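Local coordinates for exopolyphosphatase (Cytophaga hutchinsonii, PDB 3MDQ), which probably hydrolyses inorganic polyphosphate from the chain end, releasing orthophosphate, at residues A135-G140 against G209-F214; E219-H224 against F244-K249; S254-R259 against R269-V274. All coordinates share one frame; numbering follows the deposited sequence. Where two conformers were deposited one is given.

Interaction 1. Residues A135-G140 against G209-F214; sequences AMDIGG and GCSGTF. With SO4 (sulfate ion), chain D.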
loop_
_atom_site.group_PDB
_atom_site.type_symbol
_atom_site.label_atom_id
_atom_site.label_comp_id
_atom_site.label_asym_id
_atom_site.label_seq_id
_atom_site.Cartn_x
_atom_site.Cartn_y
_atom_site.Cartn_z
ATOM N N ALA A 135 -4.125 8.589 -8.074
ATOM C CA ALA A 135 -3.230 7.652 -7.422
ATOM C C ALA A 135 -4.019 6.647 -6.624
ATOM O O ALA A 135 -5.018 7.007 -6.003
ATOM C CB ALA A 135 -2.226 8.412 -6.486
HETATM N N MSE A 136 -3.549 5.392 -6.640
HETATM C CA MSE A 136 -4.208 4.315 -5.907
HETATM C C MSE A 136 -3.207 3.454 -5.136
HETATM O O MSE A 136 -2.165 3.055 -5.672
HETATM C CB MSE A 136 -5.083 3.476 -6.838
HETATM C CG MSE A 136 -4.396 2.771 -7.880
HETATM SE SE MSE A 136 -5.736 1.700 -8.954
HETATM C CE MSE A 136 -6.340 0.436 -7.817
ATOM N N ASP A 137 -3.490 3.233 -3.855
ATOM C CA ASP A 137 -2.662 2.428 -2.972
ATOM C C ASP A 137 -3.466 1.217 -2.548
ATOM O O ASP A 137 -4.475 1.367 -1.878
ATOM C CB ASP A 137 -2.202 3.225 -1.761
ATOM C CG ASP A 137 -1.257 2.421 -0.877
ATOM O OD1 ASP A 137 -1.662 1.346 -0.370
ATOM O OD2 ASP A 137 -0.089 2.853 -0.727
ATOM N N ILE A 138 -3.075 0.038 -3.015
ATOM C CA ILE A 138 -3.746 -1.216 -2.648
ATOM C C ILE A 138 -2.990 -1.925 -1.551
ATOM O O ILE A 138 -1.786 -2.236 -1.702
ATOM C CB ILE A 138 -3.833 -2.182 -3.828
ATOM C CG1 ILE A 138 -4.633 -1.548 -4.960
ATOM C CG2 ILE A 138 -4.511 -3.473 -3.366
ATOM C CD1 ILE A 138 -4.613 -2.415 -6.239
ATOM N N GLY A 139 -3.653 -2.111 -0.431
ATOM C CA GLY A 139 -3.078 -2.840 0.684
ATOM C C GLY A 139 -3.913 -4.068 1.000
ATOM O O GLY A 139 -4.860 -4.369 0.285
ATOM N N GLY A 140 -3.581 -4.783 2.080
ATOM C CA GLY A 140 -4.397 -5.891 2.510
ATOM C C GLY A 140 -5.709 -5.545 3.130
ATOM O O GLY A 140 -6.644 -6.337 3.102
ATOM N N GLY A 209 0.086 4.048 -9.348
ATOM C CA GLY A 209 -0.128 3.022 -8.331
ATOM C C GLY A 209 1.034 2.971 -7.379
ATOM O O GLY A 209 2.184 3.191 -7.783
ATOM N N CYS A 210 0.771 2.691 -6.109
ATOM C CA CYS A 210 1.844 2.451 -5.156
ATOM C C CYS A 210 1.500 1.271 -4.224
ATOM O O CYS A 210 0.348 0.813 -4.156
ATOM C CB CYS A 210 2.237 3.712 -4.394
ATOM S SG CYS A 210 0.887 4.474 -3.496
ATOM N N SER A 211 2.550 0.880 -3.504
ATOM C CA SER A 211 2.593 -0.190 -2.522
ATOM C C SER A 211 2.811 -1.541 -3.158
ATOM O O SER A 211 3.156 -1.610 -4.356
ATOM C CB SER A 211 1.398 -0.109 -1.587
ATOM O OG SER A 211 1.663 0.876 -0.615
ATOM N N GLY A 212 2.663 -2.628 -2.404
ATOM C CA GLY A 212 3.300 -3.883 -2.761
ATOM C C GLY A 212 2.848 -4.496 -4.064
ATOM O O GLY A 212 3.678 -5.044 -4.809
ATOM N N THR A 213 1.557 -4.474 -4.338
ATOM C CA THR A 213 1.039 -5.043 -5.580
ATOM C C THR A 213 1.684 -4.355 -6.780
ATOM O O THR A 213 2.193 -4.995 -7.698
ATOM C CB THR A 213 -0.471 -4.963 -5.691
ATOM O OG1 THR A 213 -1.047 -5.787 -4.664
ATOM C CG2 THR A 213 -0.972 -5.457 -7.038
ATOM N N PHE A 214 1.677 -3.032 -6.778
ATOM C CA PHE A 214 2.268 -2.304 -7.884
ATOM C C PHE A 214 3.787 -2.499 -7.980
ATOM O O PHE A 214 4.316 -2.608 -9.077
ATOM C CB PHE A 214 1.877 -0.829 -7.787
ATOM C CG PHE A 214 0.468 -0.537 -8.236
ATOM C CD1 PHE A 214 0.154 -0.472 -9.585
ATOM C CD2 PHE A 214 -0.550 -0.277 -7.304
ATOM C CE1 PHE A 214 -1.124 -0.205 -9.996
ATOM C CE2 PHE A 214 -1.831 0.018 -7.707
ATOM C CZ PHE A 214 -2.139 0.062 -9.048
HETATM S S SO4 D . -2.873 -1.829 4.203
HETATM O O1 SO4 D . -4.265 -1.933 3.710
HETATM O O2 SO4 D . -2.116 -3.097 3.952
HETATM O O3 SO4 D . -2.218 -0.712 3.502
HETATM O O4 SO4 D . -3.108 -1.444 5.586
HETATM O O HOH W 1 -0.285 -1.765 -4.069
HETATM O O HOH W 2 -0.510 -4.501 -2.161
HETATM O O HOH W 3 0.830 -3.011 0.480
#
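In one of its two conformers, S211 OG donates to D137 OD2 across 2.6 Å, meeting the carboxylate oxygen on its syn side but 32° out of the carboxylate plane. D137 CG, anti to the backbone N (chi1 -176°), is thereby brought to 3.3 Å from S211 OG, and C210 SG lies 3.4 Å from D137 OD2. M136 and F214 meet at about a right angle: M136 CG touches F214 CZ at 3.7 Å, and the selenium of selenomethionine M136 sits at the ring edge in a Met-aromatic contact. One face of the ring has G209 CA 3.3 Å above its centre; a side chain on G209 would run into the ring. I138 CD1 packs on F214 CE2 at 4.0 Å.

Behind these side chains, parallel strand pairing sets the register, M136 beside G209 and D137 beside C210, with C210 N donating to M136 O at 3.0 Å. Where the strands part, water 1 lies within hydrogen-bonding distance of I138 O and C210 O, and water 2 lies between I138 O and T213 OG1. Beyond I138 the chain turns through G139, and G140 N holds a sulfate also bound by G141, S142 and T13, consistent with the phosphate-binding loop of the actin-like ATPase fold. Helix 111-125 packs against D137 and C210, whereas helix 267-286 covers I138 and F214, and strand 291-295 continues the sheet beyond G209.

Interaction 2. Residues E219-H224 against F244-K249; sequences EMNIQH and FNRLRK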
loop_
_atom_site.group_PDB
_atom_site.type_symbol
_atom_site.label_atom_id
_atom_site.label_comp_id
_atom_site.label_asym_id
_atom_site.label_seq_id
_atom_site.Cartn_x
_atom_site.Cartn_y
_atom_site.Cartn_z
ATOM N N GLU A 219 8.330 -5.152 -10.842
ATOM C CA GLU A 219 9.434 -6.092 -10.794
ATOM C C GLU A 219 9.243 -7.232 -11.795
ATOM O O GLU A 219 10.188 -7.625 -12.452
ATOM C CB GLU A 219 9.646 -6.628 -9.372
ATOM C CG GLU A 219 10.247 -5.591 -8.417
ATOM C CD GLU A 219 10.348 -6.068 -6.963
ATOM O OE1 GLU A 219 9.806 -7.132 -6.622
ATOM O OE2 GLU A 219 10.974 -5.357 -6.154
HETATM N N MSE A 220 8.008 -7.720 -11.941
HETATM C CA MSE A 220 7.699 -8.769 -12.931
HETATM C C MSE A 220 7.967 -8.267 -14.330
HETATM O O MSE A 220 8.481 -8.992 -15.153
HETATM C CB MSE A 220 6.243 -9.231 -12.816
HETATM C CG MSE A 220 5.956 -10.047 -11.608
HETATM SE SE MSE A 220 4.124 -10.491 -11.305
HETATM C CE MSE A 220 3.965 -11.844 -12.684
ATOM N N ASN A 221 7.617 -7.009 -14.610
ATOM C CA ASN A 221 7.786 -6.479 -15.936
ATOM C C ASN A 221 9.259 -6.275 -16.276
ATOM O O ASN A 221 9.684 -6.472 -17.415
ATOM C CB ASN A 221 7.055 -5.163 -16.085
ATOM C CG ASN A 221 6.698 -4.862 -17.542
ATOM O OD1 ASN A 221 6.091 -5.703 -18.217
ATOM N ND2 ASN A 221 7.119 -3.686 -18.028
ATOM N N ILE A 222 10.014 -5.840 -15.282
ATOM C CA ILE A 222 11.461 -5.684 -15.420
ATOM C C ILE A 222 12.104 -7.019 -15.789
ATOM O O ILE A 222 12.907 -7.106 -16.708
ATOM C CB ILE A 222 12.054 -5.074 -14.134
ATOM C CG1 ILE A 222 11.694 -3.584 -14.049
ATOM C CG2 ILE A 222 13.582 -5.270 -14.040
ATOM C CD1 ILE A 222 11.857 -3.030 -12.628
ATOM N N GLN A 223 11.704 -8.062 -15.087
ATOM C CA GLN A 223 12.244 -9.398 -15.344
ATOM C C GLN A 223 11.822 -9.873 -16.722
ATOM O O GLN A 223 12.649 -10.397 -17.475
ATOM C CB GLN A 223 11.794 -10.383 -14.265
ATOM C CG GLN A 223 12.478 -11.753 -14.299
ATOM C CD GLN A 223 14.020 -11.664 -14.316
ATOM O OE1 GLN A 223 14.664 -11.346 -13.308
ATOM N NE2 GLN A 223 14.610 -11.952 -15.478
ATOM N N HIS A 224 10.563 -9.657 -17.092
ATOM C CA HIS A 224 10.089 -10.102 -18.395
ATOM C C HIS A 224 10.828 -9.428 -19.543
ATOM O O HIS A 224 11.122 -10.084 -20.546
ATOM C CB HIS A 224 8.585 -9.858 -18.529
ATOM C CG HIS A 224 8.023 -10.320 -19.833
ATOM N ND1 HIS A 224 7.766 -9.454 -20.869
ATOM C CD2 HIS A 224 7.688 -11.552 -20.272
ATOM C CE1 HIS A 224 7.293 -10.136 -21.896
ATOM N NE2 HIS A 224 7.222 -11.407 -21.553
ATOM N N PHE A 244 0.711 -4.193 -18.717
ATOM C CA PHE A 244 -0.278 -4.469 -17.674
ATOM C C PHE A 244 -1.193 -5.591 -18.120
ATOM O O PHE A 244 -1.488 -6.522 -17.340
ATOM C CB PHE A 244 -1.146 -3.246 -17.316
ATOM C CG PHE A 244 -2.218 -3.586 -16.343
ATOM C CD1 PHE A 244 -1.899 -3.835 -15.016
ATOM C CD2 PHE A 244 -3.517 -3.773 -16.779
ATOM C CE1 PHE A 244 -2.893 -4.190 -14.123
ATOM C CE2 PHE A 244 -4.510 -4.169 -15.879
ATOM C CZ PHE A 244 -4.177 -4.373 -14.576
ATOM N N ASN A 245 -1.665 -5.534 -19.348
ATOM C CA ASN A 245 -2.585 -6.597 -19.781
ATOM C C ASN A 245 -1.925 -7.975 -19.899
ATOM O O ASN A 245 -2.579 -8.998 -19.665
ATOM C CB ASN A 245 -3.325 -6.166 -21.044
ATOM C CG ASN A 245 -4.423 -5.140 -20.753
ATOM O OD1 ASN A 245 -5.248 -5.298 -19.814
ATOM N ND2 ASN A 245 -4.453 -4.091 -21.554
ATOM N N ARG A 246 -0.635 -8.034 -20.220
ATOM C CA ARG A 246 0.086 -9.301 -20.175
ATOM C C ARG A 246 0.149 -9.839 -18.754
ATOM O O ARG A 246 -0.118 -11.037 -18.521
ATOM C CB ARG A 246 1.513 -9.163 -20.727
ATOM C CG ARG A 246 2.269 -10.496 -20.874
ATOM C CD ARG A 246 3.783 -10.301 -21.008
ATOM N NE ARG A 246 4.422 -9.981 -19.723
ATOM C CZ ARG A 246 4.837 -8.771 -19.334
ATOM N NH1 ARG A 246 4.742 -7.701 -20.115
ATOM N NH2 ARG A 246 5.389 -8.638 -18.141
ATOM N N LEU A 247 0.459 -8.959 -17.808
ATOM C CA LEU A 247 0.546 -9.377 -16.420
ATOM C C LEU A 247 -0.812 -9.786 -15.905
ATOM O O LEU A 247 -0.911 -10.760 -15.153
ATOM C CB LEU A 247 1.091 -8.229 -15.565
ATOM C CG LEU A 247 2.557 -7.855 -15.809
ATOM C CD1 LEU A 247 2.923 -6.439 -15.237
ATOM C CD2 LEU A 247 3.452 -8.998 -15.245
ATOM N N ARG A 248 -1.849 -9.066 -16.288
ATOM C CA ARG A 248 -3.212 -9.376 -15.870
ATOM C C ARG A 248 -3.608 -10.769 -16.359
ATOM O O ARG A 248 -4.111 -11.592 -15.580
ATOM C CB ARG A 248 -4.184 -8.320 -16.383
ATOM C CG ARG A 248 -5.653 -8.634 -16.125
ATOM C CD ARG A 248 -6.578 -7.601 -16.777
ATOM N NE ARG A 248 -6.554 -7.633 -18.228
ATOM C CZ ARG A 248 -7.103 -8.579 -18.991
ATOM N NH1 ARG A 248 -7.747 -9.595 -18.444
ATOM N NH2 ARG A 248 -7.006 -8.502 -20.312
ATOM N N LYS A 249 -3.350 -11.037 -17.621
ATOM C CA LYS A 249 -3.750 -12.329 -18.191
ATOM C C LYS A 249 -2.980 -13.450 -17.474
ATOM O O LYS A 249 -3.559 -14.496 -17.099
ATOM C CB LYS A 249 -3.519 -12.356 -19.701
ATOM C CG LYS A 249 -4.528 -11.585 -20.459
ATOM C CD LYS A 249 -4.104 -11.530 -21.938
ATOM C CE LYS A 249 -5.113 -10.822 -22.820
ATOM N NZ LYS A 249 -4.504 -10.466 -24.146
#
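R246 reaches from helix 241-253 to N221 and H224 of helix 212-225, carrying a helix-helix contact in which the short segments run at 103° to each other, their axes 10.7 Å apart at closest approach. This is peripheral helix packing in the C-terminal half of the actin-like fold.

The hydrogen bonds are end-on: NH1 and NH2 of R246 both donate to N221 OD1, at 3.1 Å and 3.0 Å. NH1 arrives nearly along the C=O axis, NH2 in the carbonyl plane on a lone pair, and amide and guanidinium are almost coplanar. N221 is itself held by ND2, which donates to Y237 OH and D243 OD2, while D243 also forms a salt bridge with R246 NH1. One acidic residue thus braces both partners.

Stacking adds a second hold on the same guanidinium, which lies flat on the H224 ring with planes 4° apart and centres 3.6 Å apart. R246 CD continues over that face as a CH-pi contact. The bend at chi3 (76°) places R246 NE over the centre of the H224 ring. An alanine here would probably leave N221 OD1 without its two donors, strip the H224 ring face of its cover and cost D243 its charged mate.

Apolar side chains meet at L247 and the selenomethionine M220. I262 lies against M220 and L239 against L247, and between the two helices L247 CD2 touches M220 CB at 3.7 Å and M220 CE at 3.9 Å.

Interaction 3. Residues S254-R259 against R269-V274; sequences STRRER and RADMVV. With SO4 (sulfate ion), chain E; SO4 (sulfate ion), chain F.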
loop_
_atom_site.group_PDB
_atom_site.type_symbol
_atom_site.label_atom_id
_atom_site.label_comp_id
_atom_site.label_asym_id
_atom_site.label_seq_id
_atom_site.Cartn_x
_atom_site.Cartn_y
_atom_site.Cartn_z
ATOM N N SER A 254 -3.248 -17.863 -13.283
ATOM C CA SER A 254 -2.359 -18.499 -12.342
ATOM C C SER A 254 -3.062 -19.146 -11.157
ATOM O O SER A 254 -4.125 -18.708 -10.711
ATOM C CB SER A 254 -1.298 -17.487 -11.833
ATOM O OG SER A 254 -1.881 -16.577 -10.886
ATOM N N THR A 255 -2.415 -20.183 -10.622
ATOM C CA THR A 255 -2.777 -20.702 -9.326
ATOM C C THR A 255 -1.958 -20.057 -8.213
ATOM O O THR A 255 -0.891 -19.513 -8.446
ATOM C CB THR A 255 -2.595 -22.230 -9.259
ATOM O OG1 THR A 255 -1.203 -22.504 -9.303
ATOM C CG2 THR A 255 -3.293 -22.926 -10.396
ATOM N N ARG A 256 -2.470 -20.143 -6.994
ATOM C CA ARG A 256 -1.743 -19.663 -5.830
ATOM C C ARG A 256 -0.333 -20.275 -5.778
ATOM O O ARG A 256 0.660 -19.586 -5.542
ATOM C CB ARG A 256 -2.500 -19.989 -4.531
ATOM C CG ARG A 256 -1.756 -19.569 -3.290
ATOM C CD ARG A 256 -2.544 -19.929 -2.021
ATOM N NE ARG A 256 -1.703 -19.736 -0.847
ATOM C CZ ARG A 256 -0.984 -20.679 -0.257
ATOM N NH1 ARG A 256 -0.982 -21.930 -0.715
ATOM N NH2 ARG A 256 -0.254 -20.353 0.796
ATOM N N ARG A 257 -0.250 -21.586 -5.979
ATOM C CA ARG A 257 1.039 -22.269 -5.930
ATOM C C ARG A 257 2.018 -21.720 -6.955
ATOM O O ARG A 257 3.194 -21.533 -6.654
ATOM C CB ARG A 257 0.831 -23.770 -6.134
ATOM C CG ARG A 257 2.097 -24.575 -6.041
ATOM C CD ARG A 257 2.756 -24.410 -4.705
ATOM N NE ARG A 257 1.924 -24.835 -3.586
ATOM C CZ ARG A 257 2.345 -24.802 -2.329
ATOM N NH1 ARG A 257 3.573 -24.366 -2.075
ATOM N NH2 ARG A 257 1.552 -25.200 -1.340
ATOM N N GLU A 258 1.549 -21.439 -8.166
ATOM C CA GLU A 258 2.404 -20.831 -9.206
ATOM C C GLU A 258 2.873 -19.444 -8.784
ATOM O O GLU A 258 4.022 -19.068 -9.002
ATOM C CB GLU A 258 1.683 -20.721 -10.526
ATOM C CG GLU A 258 1.475 -22.084 -11.180
ATOM C CD GLU A 258 0.537 -22.082 -12.363
ATOM O OE1 GLU A 258 -0.335 -21.188 -12.518
ATOM O OE2 GLU A 258 0.631 -23.068 -13.128
ATOM N N ARG A 259 1.991 -18.665 -8.180
ATOM C CA ARG A 259 2.363 -17.294 -7.778
ATOM C C ARG A 259 3.411 -17.266 -6.667
ATOM O O ARG A 259 4.286 -16.371 -6.628
ATOM C CB ARG A 259 1.104 -16.523 -7.399
ATOM C CG ARG A 259 0.196 -16.255 -8.569
ATOM C CD ARG A 259 -0.868 -15.227 -8.210
ATOM N NE ARG A 259 -1.723 -15.561 -7.065
ATOM C CZ ARG A 259 -2.780 -16.360 -7.111
ATOM N NH1 ARG A 259 -3.122 -17.008 -8.243
ATOM N NH2 ARG A 259 -3.517 -16.524 -6.040
ATOM N N ARG A 269 0.816 -11.535 -0.342
ATOM C CA ARG A 269 0.558 -10.888 -1.635
ATOM C C ARG A 269 0.143 -11.909 -2.707
ATOM O O ARG A 269 -0.807 -11.657 -3.439
ATOM C CB ARG A 269 1.742 -10.072 -2.064
ATOM C CG ARG A 269 1.431 -9.097 -3.243
ATOM C CD ARG A 269 2.668 -8.299 -3.577
ATOM N NE ARG A 269 3.091 -7.604 -2.379
ATOM C CZ ARG A 269 4.334 -7.280 -2.066
ATOM N NH1 ARG A 269 5.369 -7.527 -2.876
ATOM N NH2 ARG A 269 4.548 -6.671 -0.917
ATOM N N ALA A 270 0.790 -13.057 -2.774
ATOM C CA ALA A 270 0.332 -14.127 -3.667
ATOM C C ALA A 270 -1.139 -14.443 -3.449
ATOM O O ALA A 270 -1.878 -14.667 -4.415
ATOM C CB ALA A 270 1.176 -15.391 -3.486
ATOM N N ASP A 271 -1.574 -14.442 -2.201
ATOM C CA ASP A 271 -2.962 -14.751 -1.910
ATOM C C ASP A 271 -3.961 -13.743 -2.474
ATOM O O ASP A 271 -5.045 -14.146 -2.920
ATOM C CB ASP A 271 -3.205 -14.854 -0.426
ATOM C CG ASP A 271 -2.484 -16.013 0.222
ATOM O OD1 ASP A 271 -2.110 -16.968 -0.486
ATOM O OD2 ASP A 271 -2.297 -15.923 1.470
HETATM N N MSE A 272 -3.618 -12.455 -2.453
HETATM C CA MSE A 272 -4.569 -11.412 -2.842
HETATM C C MSE A 272 -4.311 -10.751 -4.202
HETATM O O MSE A 272 -5.150 -9.966 -4.666
HETATM C CB MSE A 272 -4.593 -10.320 -1.777
HETATM C CG MSE A 272 -3.288 -9.639 -1.595
HETATM SE SE MSE A 272 -3.632 -8.042 -0.565
HETATM C CE MSE A 272 -3.720 -6.761 -2.055
ATOM N N VAL A 273 -3.182 -11.050 -4.849
ATOM C CA VAL A 273 -2.774 -10.292 -6.037
ATOM C C VAL A 273 -3.742 -10.398 -7.207
ATOM O O VAL A 273 -3.831 -9.452 -7.988
ATOM C CB VAL A 273 -1.308 -10.593 -6.427
ATOM C CG1 VAL A 273 -1.174 -11.958 -7.074
ATOM C CG2 VAL A 273 -0.741 -9.474 -7.305
ATOM N N VAL A 274 -4.455 -11.521 -7.318
ATOM C CA VAL A 274 -5.409 -11.650 -8.433
ATOM C C VAL A 274 -6.639 -10.705 -8.250
ATOM O O VAL A 274 -7.039 -9.979 -9.180
ATOM C CB VAL A 274 -5.846 -13.085 -8.649
ATOM C CG1 VAL A 274 -6.750 -13.139 -9.933
ATOM C CG2 VAL A 274 -4.601 -14.018 -8.811
HETATM S S SO4 E . 1.227 -6.470 0.646
HETATM O O1 SO4 E . 0.788 -7.897 0.782
HETATM O O2 SO4 E . 0.354 -5.484 1.229
HETATM O O3 SO4 E . 1.230 -6.150 -0.818
HETATM O O4 SO4 E . 2.580 -6.248 1.181
HETATM S S SO4 F . 7.345 -4.093 -1.157
HETATM O O1 SO4 F . 7.304 -5.546 -0.953
HETATM O O2 SO4 F . 6.288 -3.483 -0.359
HETATM O O3 SO4 F . 7.132 -3.827 -2.576
HETATM O O4 SO4 F . 8.645 -3.565 -0.732
#
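The guanidinium of R259 lies between V274 CG2, 3.3 Å above the centre of one face, and R256 CA, offset toward the rim of the other. At its edge NE and NH2 grip A270 O side-on, at 2.8 Å and 3.0 Å, with the oxygen only 1° out of the guanidinium plane. NH1 extends the same plane to S254 OG, a hydroxyl that is also hydrogen-bonded to L251 O. With two edges bonded and both faces covered, this buried group has little freedom to rotate. V273 CG1 slides past the arginine in the opposite direction, 3.5 Å from R259 CD.

R256 also uses its edge. Its chain is extended from CG to NE, with CG anti to the backbone N (chi1 177°), and runs side by side with D271; NE donates to D271 OD1 at 2.8 Å in a salt bridge, the oxygen almost in the guanidinium plane. E267 takes R256 NH2 and lies close to D271 OD2, so the arginine probably offsets repulsion between the two acids.

The R269 guanidinium meets two sulfates, probably from the crystallisation liquor, at its edge: NE and NH2 bind one, and NH2 donates to O1 of the other at 3.0 Å. T216 receives its NH1; N14 and T15 also bond to one sulfate and K35 to the other, consistent with a phosphate-binding cleft. T255 and E258 form a capping box, T255 OG1 accepting from E258 N and E258 OE1 from T255 N, the classic start of a helix, here helix 256-260.

How the interactions relate
From the N terminus, interaction 1 comes first, joining neighbouring parallel strands of the six-stranded sheet across 68 intervening residues that include the antiparallel strands 143-148 and 153-159 and several helices. Helix 212-225, which begins in interaction 1, runs outward to interaction 2, where a loop of 19 residues containing strand 236-240 is closed by helix 241-253. That helix leads into helix 256-260, and interaction 3 closes a shorter connection of nine residues. The three follow in series, without nesting or crossing. Helix 267-286 returns the chain to the sheet: M272 of interaction 3, in one of its two conformers, packs on I138 and G140 of interaction 1, whereas interaction 2 stays peripheral, touching neither.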